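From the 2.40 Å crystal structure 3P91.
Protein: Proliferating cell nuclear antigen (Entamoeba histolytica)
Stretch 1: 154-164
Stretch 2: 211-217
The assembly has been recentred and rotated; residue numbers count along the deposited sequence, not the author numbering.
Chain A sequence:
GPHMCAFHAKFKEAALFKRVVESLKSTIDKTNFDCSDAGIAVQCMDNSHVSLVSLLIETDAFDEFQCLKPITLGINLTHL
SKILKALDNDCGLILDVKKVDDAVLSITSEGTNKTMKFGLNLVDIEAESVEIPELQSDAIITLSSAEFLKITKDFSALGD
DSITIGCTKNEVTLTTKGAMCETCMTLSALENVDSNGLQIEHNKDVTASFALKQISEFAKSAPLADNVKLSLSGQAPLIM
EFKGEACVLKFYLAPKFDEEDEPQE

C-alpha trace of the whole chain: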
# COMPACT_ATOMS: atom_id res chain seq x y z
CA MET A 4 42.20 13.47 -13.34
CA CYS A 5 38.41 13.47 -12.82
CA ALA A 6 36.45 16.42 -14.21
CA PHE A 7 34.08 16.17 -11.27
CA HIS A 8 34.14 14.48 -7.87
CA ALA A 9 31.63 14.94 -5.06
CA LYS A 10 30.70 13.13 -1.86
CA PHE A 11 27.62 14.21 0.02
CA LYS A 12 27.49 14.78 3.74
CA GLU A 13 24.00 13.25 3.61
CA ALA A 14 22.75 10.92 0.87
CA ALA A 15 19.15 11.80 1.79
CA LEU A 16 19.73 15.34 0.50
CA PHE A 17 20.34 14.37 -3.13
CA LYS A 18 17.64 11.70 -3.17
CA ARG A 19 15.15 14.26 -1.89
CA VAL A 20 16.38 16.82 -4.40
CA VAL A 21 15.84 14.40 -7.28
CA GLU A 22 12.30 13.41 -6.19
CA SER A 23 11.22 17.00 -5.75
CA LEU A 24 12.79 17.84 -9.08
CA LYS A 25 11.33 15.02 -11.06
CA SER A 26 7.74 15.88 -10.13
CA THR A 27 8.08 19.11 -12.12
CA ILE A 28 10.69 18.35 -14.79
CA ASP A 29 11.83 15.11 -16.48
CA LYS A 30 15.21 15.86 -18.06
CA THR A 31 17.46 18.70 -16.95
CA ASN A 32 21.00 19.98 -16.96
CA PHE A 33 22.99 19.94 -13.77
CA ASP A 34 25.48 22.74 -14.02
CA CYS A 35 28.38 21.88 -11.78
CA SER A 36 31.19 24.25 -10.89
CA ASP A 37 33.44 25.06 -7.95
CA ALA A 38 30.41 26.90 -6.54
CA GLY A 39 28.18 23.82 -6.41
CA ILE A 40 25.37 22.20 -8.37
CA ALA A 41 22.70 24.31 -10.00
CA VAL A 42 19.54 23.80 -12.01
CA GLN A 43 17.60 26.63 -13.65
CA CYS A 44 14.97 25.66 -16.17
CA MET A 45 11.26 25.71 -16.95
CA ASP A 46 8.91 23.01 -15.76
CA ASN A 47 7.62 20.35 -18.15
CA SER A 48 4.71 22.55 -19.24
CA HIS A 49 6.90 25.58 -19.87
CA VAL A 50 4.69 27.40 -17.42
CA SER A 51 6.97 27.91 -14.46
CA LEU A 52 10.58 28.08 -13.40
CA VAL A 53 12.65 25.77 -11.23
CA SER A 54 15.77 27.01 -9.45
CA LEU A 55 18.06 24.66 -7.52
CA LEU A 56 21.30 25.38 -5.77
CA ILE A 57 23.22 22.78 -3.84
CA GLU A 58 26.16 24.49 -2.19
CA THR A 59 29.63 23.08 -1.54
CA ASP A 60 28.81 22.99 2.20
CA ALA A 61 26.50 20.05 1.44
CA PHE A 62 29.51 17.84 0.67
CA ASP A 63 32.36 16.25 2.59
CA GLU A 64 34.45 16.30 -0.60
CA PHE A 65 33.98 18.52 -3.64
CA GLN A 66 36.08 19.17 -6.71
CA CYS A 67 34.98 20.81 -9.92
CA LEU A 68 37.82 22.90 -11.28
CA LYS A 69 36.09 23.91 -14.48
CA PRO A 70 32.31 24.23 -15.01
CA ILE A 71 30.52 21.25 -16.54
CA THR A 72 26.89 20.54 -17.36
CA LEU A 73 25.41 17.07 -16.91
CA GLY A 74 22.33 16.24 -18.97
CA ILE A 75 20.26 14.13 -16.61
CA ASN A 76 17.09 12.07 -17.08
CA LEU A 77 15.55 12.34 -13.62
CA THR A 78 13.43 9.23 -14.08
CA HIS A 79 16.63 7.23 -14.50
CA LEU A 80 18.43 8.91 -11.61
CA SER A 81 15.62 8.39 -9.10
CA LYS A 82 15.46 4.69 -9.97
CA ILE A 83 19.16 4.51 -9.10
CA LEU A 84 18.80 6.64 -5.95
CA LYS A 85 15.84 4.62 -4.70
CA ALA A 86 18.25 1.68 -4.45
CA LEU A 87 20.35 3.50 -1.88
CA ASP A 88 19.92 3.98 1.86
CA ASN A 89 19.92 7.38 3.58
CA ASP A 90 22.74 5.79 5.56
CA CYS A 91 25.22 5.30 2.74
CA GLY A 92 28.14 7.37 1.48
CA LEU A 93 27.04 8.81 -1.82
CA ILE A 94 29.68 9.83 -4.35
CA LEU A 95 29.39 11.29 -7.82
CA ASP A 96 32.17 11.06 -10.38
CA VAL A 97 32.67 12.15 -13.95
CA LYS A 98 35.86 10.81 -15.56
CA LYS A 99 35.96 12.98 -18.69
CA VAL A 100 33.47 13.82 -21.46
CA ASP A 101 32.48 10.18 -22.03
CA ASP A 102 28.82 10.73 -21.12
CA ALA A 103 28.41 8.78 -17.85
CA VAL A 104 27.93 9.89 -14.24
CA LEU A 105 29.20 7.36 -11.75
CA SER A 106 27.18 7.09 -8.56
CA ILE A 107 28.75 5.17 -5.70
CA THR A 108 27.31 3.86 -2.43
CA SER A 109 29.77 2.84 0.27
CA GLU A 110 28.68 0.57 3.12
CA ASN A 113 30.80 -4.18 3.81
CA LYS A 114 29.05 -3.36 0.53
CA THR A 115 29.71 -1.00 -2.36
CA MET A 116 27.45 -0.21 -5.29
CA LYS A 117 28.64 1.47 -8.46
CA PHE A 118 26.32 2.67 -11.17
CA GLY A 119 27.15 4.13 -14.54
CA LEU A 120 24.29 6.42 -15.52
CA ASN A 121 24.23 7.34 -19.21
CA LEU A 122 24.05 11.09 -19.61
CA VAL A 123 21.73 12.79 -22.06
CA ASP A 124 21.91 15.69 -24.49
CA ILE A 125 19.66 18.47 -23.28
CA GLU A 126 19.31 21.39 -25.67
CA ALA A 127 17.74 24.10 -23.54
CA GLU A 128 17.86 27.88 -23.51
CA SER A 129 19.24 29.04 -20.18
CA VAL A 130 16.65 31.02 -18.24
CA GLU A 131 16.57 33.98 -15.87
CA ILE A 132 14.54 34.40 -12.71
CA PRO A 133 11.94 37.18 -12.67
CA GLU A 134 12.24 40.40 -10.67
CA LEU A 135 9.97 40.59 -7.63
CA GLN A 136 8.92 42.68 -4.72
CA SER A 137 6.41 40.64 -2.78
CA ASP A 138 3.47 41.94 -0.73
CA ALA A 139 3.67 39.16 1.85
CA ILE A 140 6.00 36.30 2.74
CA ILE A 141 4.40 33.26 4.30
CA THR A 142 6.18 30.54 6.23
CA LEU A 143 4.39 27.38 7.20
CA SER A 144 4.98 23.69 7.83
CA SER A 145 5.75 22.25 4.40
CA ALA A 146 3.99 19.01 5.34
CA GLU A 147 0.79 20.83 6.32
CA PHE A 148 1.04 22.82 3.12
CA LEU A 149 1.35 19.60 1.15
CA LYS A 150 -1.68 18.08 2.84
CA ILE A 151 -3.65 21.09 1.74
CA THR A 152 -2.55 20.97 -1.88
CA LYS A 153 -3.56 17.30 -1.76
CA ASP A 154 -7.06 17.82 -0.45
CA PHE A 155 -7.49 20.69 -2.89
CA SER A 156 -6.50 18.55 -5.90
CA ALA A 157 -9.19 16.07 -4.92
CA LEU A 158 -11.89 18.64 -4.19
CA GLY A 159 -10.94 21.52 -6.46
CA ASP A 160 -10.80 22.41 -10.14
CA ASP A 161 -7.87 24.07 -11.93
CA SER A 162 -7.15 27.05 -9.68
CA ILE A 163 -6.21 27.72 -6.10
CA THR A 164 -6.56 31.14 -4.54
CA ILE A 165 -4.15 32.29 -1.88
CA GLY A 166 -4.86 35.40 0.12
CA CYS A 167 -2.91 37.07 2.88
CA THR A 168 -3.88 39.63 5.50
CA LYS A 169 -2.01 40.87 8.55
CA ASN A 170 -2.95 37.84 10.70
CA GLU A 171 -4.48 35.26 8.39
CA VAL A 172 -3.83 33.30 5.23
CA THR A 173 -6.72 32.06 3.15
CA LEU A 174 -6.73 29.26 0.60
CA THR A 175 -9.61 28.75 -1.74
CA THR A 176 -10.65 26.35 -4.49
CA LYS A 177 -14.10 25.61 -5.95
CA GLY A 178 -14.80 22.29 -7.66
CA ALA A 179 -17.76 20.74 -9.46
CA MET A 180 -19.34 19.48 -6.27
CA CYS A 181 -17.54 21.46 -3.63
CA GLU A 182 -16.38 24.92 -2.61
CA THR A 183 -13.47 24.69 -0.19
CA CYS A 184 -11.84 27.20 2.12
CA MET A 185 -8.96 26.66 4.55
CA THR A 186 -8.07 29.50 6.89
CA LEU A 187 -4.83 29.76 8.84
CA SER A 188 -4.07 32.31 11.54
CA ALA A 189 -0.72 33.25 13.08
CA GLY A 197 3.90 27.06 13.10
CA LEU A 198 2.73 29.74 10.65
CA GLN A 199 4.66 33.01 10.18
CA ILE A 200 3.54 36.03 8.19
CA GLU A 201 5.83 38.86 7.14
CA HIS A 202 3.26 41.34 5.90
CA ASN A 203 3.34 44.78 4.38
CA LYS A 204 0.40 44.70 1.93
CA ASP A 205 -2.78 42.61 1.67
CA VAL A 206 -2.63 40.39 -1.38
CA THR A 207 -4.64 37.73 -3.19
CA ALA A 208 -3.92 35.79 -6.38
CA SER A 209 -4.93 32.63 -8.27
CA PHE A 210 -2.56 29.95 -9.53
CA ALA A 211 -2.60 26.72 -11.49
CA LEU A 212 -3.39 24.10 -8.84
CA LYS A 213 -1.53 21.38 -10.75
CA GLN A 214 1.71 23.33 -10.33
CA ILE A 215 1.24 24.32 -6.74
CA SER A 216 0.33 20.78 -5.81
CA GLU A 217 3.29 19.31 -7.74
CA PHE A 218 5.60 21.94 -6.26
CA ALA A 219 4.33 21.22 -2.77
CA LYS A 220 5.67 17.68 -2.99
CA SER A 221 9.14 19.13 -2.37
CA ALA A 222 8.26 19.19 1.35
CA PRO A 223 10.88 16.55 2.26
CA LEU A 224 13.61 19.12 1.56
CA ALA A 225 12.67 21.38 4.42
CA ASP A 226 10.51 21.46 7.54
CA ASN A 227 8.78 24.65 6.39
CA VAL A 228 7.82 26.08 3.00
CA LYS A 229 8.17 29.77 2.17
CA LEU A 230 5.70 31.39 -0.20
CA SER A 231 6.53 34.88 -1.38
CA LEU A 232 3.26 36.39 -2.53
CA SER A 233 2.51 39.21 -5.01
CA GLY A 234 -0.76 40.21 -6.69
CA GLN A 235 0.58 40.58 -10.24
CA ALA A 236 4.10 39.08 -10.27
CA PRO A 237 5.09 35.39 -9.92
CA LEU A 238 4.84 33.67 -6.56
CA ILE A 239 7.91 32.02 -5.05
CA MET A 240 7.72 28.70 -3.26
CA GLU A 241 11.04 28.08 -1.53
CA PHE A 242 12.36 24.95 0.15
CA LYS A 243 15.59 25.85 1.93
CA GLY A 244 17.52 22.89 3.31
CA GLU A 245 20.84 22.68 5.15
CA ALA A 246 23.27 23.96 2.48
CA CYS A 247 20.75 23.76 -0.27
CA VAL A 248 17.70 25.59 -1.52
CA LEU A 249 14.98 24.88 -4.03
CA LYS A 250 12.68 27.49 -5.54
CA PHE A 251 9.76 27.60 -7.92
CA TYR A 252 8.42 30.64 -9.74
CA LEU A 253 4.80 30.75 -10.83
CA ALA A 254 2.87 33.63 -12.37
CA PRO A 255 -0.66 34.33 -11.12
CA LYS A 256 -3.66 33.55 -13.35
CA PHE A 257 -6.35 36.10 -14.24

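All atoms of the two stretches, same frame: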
# COMPACT_ATOMS: atom_id res chain seq x y z
N ASP A 154 -5.62 17.79 -0.60
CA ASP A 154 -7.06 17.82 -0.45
C ASP A 154 -7.66 18.65 -1.57
O ASP A 154 -8.65 18.26 -2.18
CB ASP A 154 -7.45 18.41 0.89
CG ASP A 154 -6.99 17.57 2.06
OD1 ASP A 154 -6.77 18.15 3.15
OD2 ASP A 154 -6.85 16.34 1.90
N PHE A 155 -7.03 19.78 -1.84
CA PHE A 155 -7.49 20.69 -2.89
C PHE A 155 -7.53 20.07 -4.28
O PHE A 155 -8.45 20.33 -5.05
CB PHE A 155 -6.65 21.97 -2.89
CG PHE A 155 -7.17 23.03 -1.97
CD1 PHE A 155 -7.55 22.71 -0.67
CD2 PHE A 155 -7.30 24.34 -2.39
CE1 PHE A 155 -8.05 23.68 0.18
CE2 PHE A 155 -7.79 25.32 -1.54
CZ PHE A 155 -8.16 24.98 -0.25
N SER A 156 -6.53 19.24 -4.61
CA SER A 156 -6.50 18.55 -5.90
C SER A 156 -7.69 17.62 -6.04
O SER A 156 -8.24 17.46 -7.13
CB SER A 156 -5.20 17.75 -6.05
OG SER A 156 -4.07 18.57 -5.82
N ALA A 157 -8.06 16.99 -4.93
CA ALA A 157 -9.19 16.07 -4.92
C ALA A 157 -10.53 16.79 -5.00
O ALA A 157 -11.46 16.29 -5.63
CB ALA A 157 -9.13 15.21 -3.66
N LEU A 158 -10.61 17.95 -4.36
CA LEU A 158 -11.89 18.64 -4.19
C LEU A 158 -12.03 19.87 -5.08
O LEU A 158 -13.11 20.43 -5.21
CB LEU A 158 -12.05 19.06 -2.74
CG LEU A 158 -12.00 17.94 -1.70
CD1 LEU A 158 -11.81 18.51 -0.31
CD2 LEU A 158 -13.26 17.07 -1.77
N GLY A 159 -10.93 20.30 -5.69
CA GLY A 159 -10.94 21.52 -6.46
C GLY A 159 -10.97 21.32 -7.96
O GLY A 159 -11.08 20.19 -8.44
N ASP A 160 -10.89 22.43 -8.69
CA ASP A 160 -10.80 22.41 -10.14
C ASP A 160 -9.36 22.67 -10.60
O ASP A 160 -8.46 21.89 -10.31
CB ASP A 160 -11.77 23.41 -10.78
CG ASP A 160 -11.47 24.86 -10.39
OD1 ASP A 160 -10.72 25.08 -9.42
OD2 ASP A 160 -11.99 25.79 -11.06
N ASP A 161 -9.15 23.78 -11.30
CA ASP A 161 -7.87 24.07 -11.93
C ASP A 161 -7.09 25.16 -11.20
O ASP A 161 -5.89 25.31 -11.41
CB ASP A 161 -8.07 24.47 -13.39
N SER A 162 -7.78 25.92 -10.36
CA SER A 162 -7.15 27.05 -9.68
C SER A 162 -7.14 26.89 -8.16
O SER A 162 -7.96 26.18 -7.58
CB SER A 162 -7.83 28.37 -10.05
N ILE A 163 -6.19 27.56 -7.53
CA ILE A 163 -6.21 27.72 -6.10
C ILE A 163 -5.96 29.19 -5.81
O ILE A 163 -5.10 29.81 -6.41
CB ILE A 163 -5.13 26.88 -5.40
CG1 ILE A 163 -5.15 27.15 -3.90
CG2 ILE A 163 -3.75 27.16 -5.99
CD1 ILE A 163 -4.08 26.42 -3.12
N THR A 164 -6.74 29.75 -4.90
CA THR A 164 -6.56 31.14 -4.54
C THR A 164 -5.90 31.25 -3.18
O THR A 164 -6.27 30.55 -2.24
CB THR A 164 -7.88 31.89 -4.57
OG1 THR A 164 -8.32 32.00 -5.93
CG2 THR A 164 -7.74 33.29 -3.97
N ALA A 211 -2.30 28.05 -11.01
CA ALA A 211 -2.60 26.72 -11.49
C ALA A 211 -2.41 25.74 -10.34
O ALA A 211 -1.33 25.65 -9.78
CB ALA A 211 -1.68 26.36 -12.65
N LEU A 212 -3.47 25.01 -9.98
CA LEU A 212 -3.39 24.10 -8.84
C LEU A 212 -2.45 22.93 -9.12
O LEU A 212 -1.76 22.45 -8.22
CB LEU A 212 -4.78 23.62 -8.42
CG LEU A 212 -4.90 22.57 -7.29
CD1 LEU A 212 -4.20 23.01 -6.02
CD2 LEU A 212 -6.36 22.25 -7.01
N LYS A 213 -2.41 22.48 -10.38
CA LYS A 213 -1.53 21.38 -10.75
C LYS A 213 -0.09 21.68 -10.37
O LYS A 213 0.63 20.81 -9.87
CB LYS A 213 -1.62 21.07 -12.24
N GLN A 214 0.34 22.91 -10.60
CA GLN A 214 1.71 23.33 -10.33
C GLN A 214 1.98 23.41 -8.86
O GLN A 214 2.97 22.88 -8.36
CB GLN A 214 1.95 24.71 -10.91
CG GLN A 214 1.65 24.79 -12.37
CD GLN A 214 2.74 24.16 -13.16
OE1 GLN A 214 3.92 24.45 -12.95
NE2 GLN A 214 2.36 23.25 -14.05
N ILE A 215 1.10 24.11 -8.16
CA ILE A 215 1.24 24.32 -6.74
C ILE A 215 1.36 22.96 -6.10
O ILE A 215 2.31 22.68 -5.36
CB ILE A 215 0.03 25.06 -6.16
CG1 ILE A 215 -0.18 26.40 -6.87
CG2 ILE A 215 0.19 25.27 -4.66
CD1 ILE A 215 1.01 27.32 -6.80
N SER A 216 0.41 22.10 -6.42
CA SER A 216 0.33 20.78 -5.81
C SER A 216 1.52 19.88 -6.16
O SER A 216 1.92 19.05 -5.34
CB SER A 216 -1.00 20.10 -6.17
OG SER A 216 -0.96 19.60 -7.49
N GLU A 217 2.08 20.04 -7.36
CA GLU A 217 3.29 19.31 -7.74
C GLU A 217 4.50 19.92 -7.04
O GLU A 217 5.40 19.21 -6.61
CB GLU A 217 3.48 19.31 -9.26
O HOH W 1 -4.06 23.75 -12.79

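This is a small, mostly apolar contact in which one leucine at the start of a helix plugs the corner between a helix end and a following strand, while a single backbone hydrogen bond fixes its position. The two stretches together bury 372 Å², and Leu 212 alone gives up 129 Å² of its own surface, the largest share of any residue.

The polar anchor lies where the second stretch turns from extended chain into helix. Ser 162 and Ala 211 form an antiparallel, non-hydrogen-bonded bridge with their CA atoms 4.9 Å apart, and Ala 211 occupies the N-cap position. One residue on, Leu 212 N donates to Asp 161 O at 2.8 Å, with an almost straight N-H...O angle of 177°. The first turn of a helix leaves amides without partners inside the helix, and here the neighbouring loop supplies an acceptor. The same carbonyl does more: Ala 211 CA approaches Asp 161 O at 3.6 Å in a CA-H...O contact, and water 1 donates to Asp 161 O at 2.8 Å while accepting from Lys 213 N at 3.2 Å, so that the water ties the next helix amide to the loop as well. The loop has its own brace, since Ser 162 N donates to Asp 160 OD1 at 3.2 Å. An aspartate suits that place: its CA-to-CB bond points away from the helix, and its carboxylate turns back to hold the chain as it enters the strand.

With its amide held, Leu 212 points its CA-to-CB bond toward the first stretch. Its chi1 is t and its chi2 p, and both of its methyls pack against Phe 155: Leu 212 CD1 and CD2 each lie 4.1 Å from Phe 155 CB. CD1 also reaches Ile 163 CB at 4.0 Å, touching both the helix and the strand, and CD2 lies 3.4 Å from Phe 155 O. A branched tip thus fills a corner with more than one wall. Phe 155 lends mainly its near end, for its CA-to-CB bond points toward the second stretch but its ring leads away. At Gly 159, just past the helix, the lack of a side chain matters: an ideal CB would sit 2.6 Å from Phe 155 O, a clash, and a tight 3.5 Å from Leu 212 CD2.

Ile 163 continues the apolar surface. Ser 162 and Ile 163 alternate as a strand requires, Ser 162 directing its CA-to-CB bond away and buried Ile 163 directing its own toward the helix. Ile 163 CG2 meets Ile 215 CG1 at 3.8 Å, so the second isoleucine extends the contact about one turn beyond Leu 212.

Toward the more exposed margin the pairing changes to small residues. Ser 156 OG packs 3.4 Å from Ser 216 CB, a close approach between helices whose axes run roughly antiparallel, at 151°, and come no nearer than 10.2 Å. The rule is economical: anchor the first helical amide, then let one branched residue fill the corner.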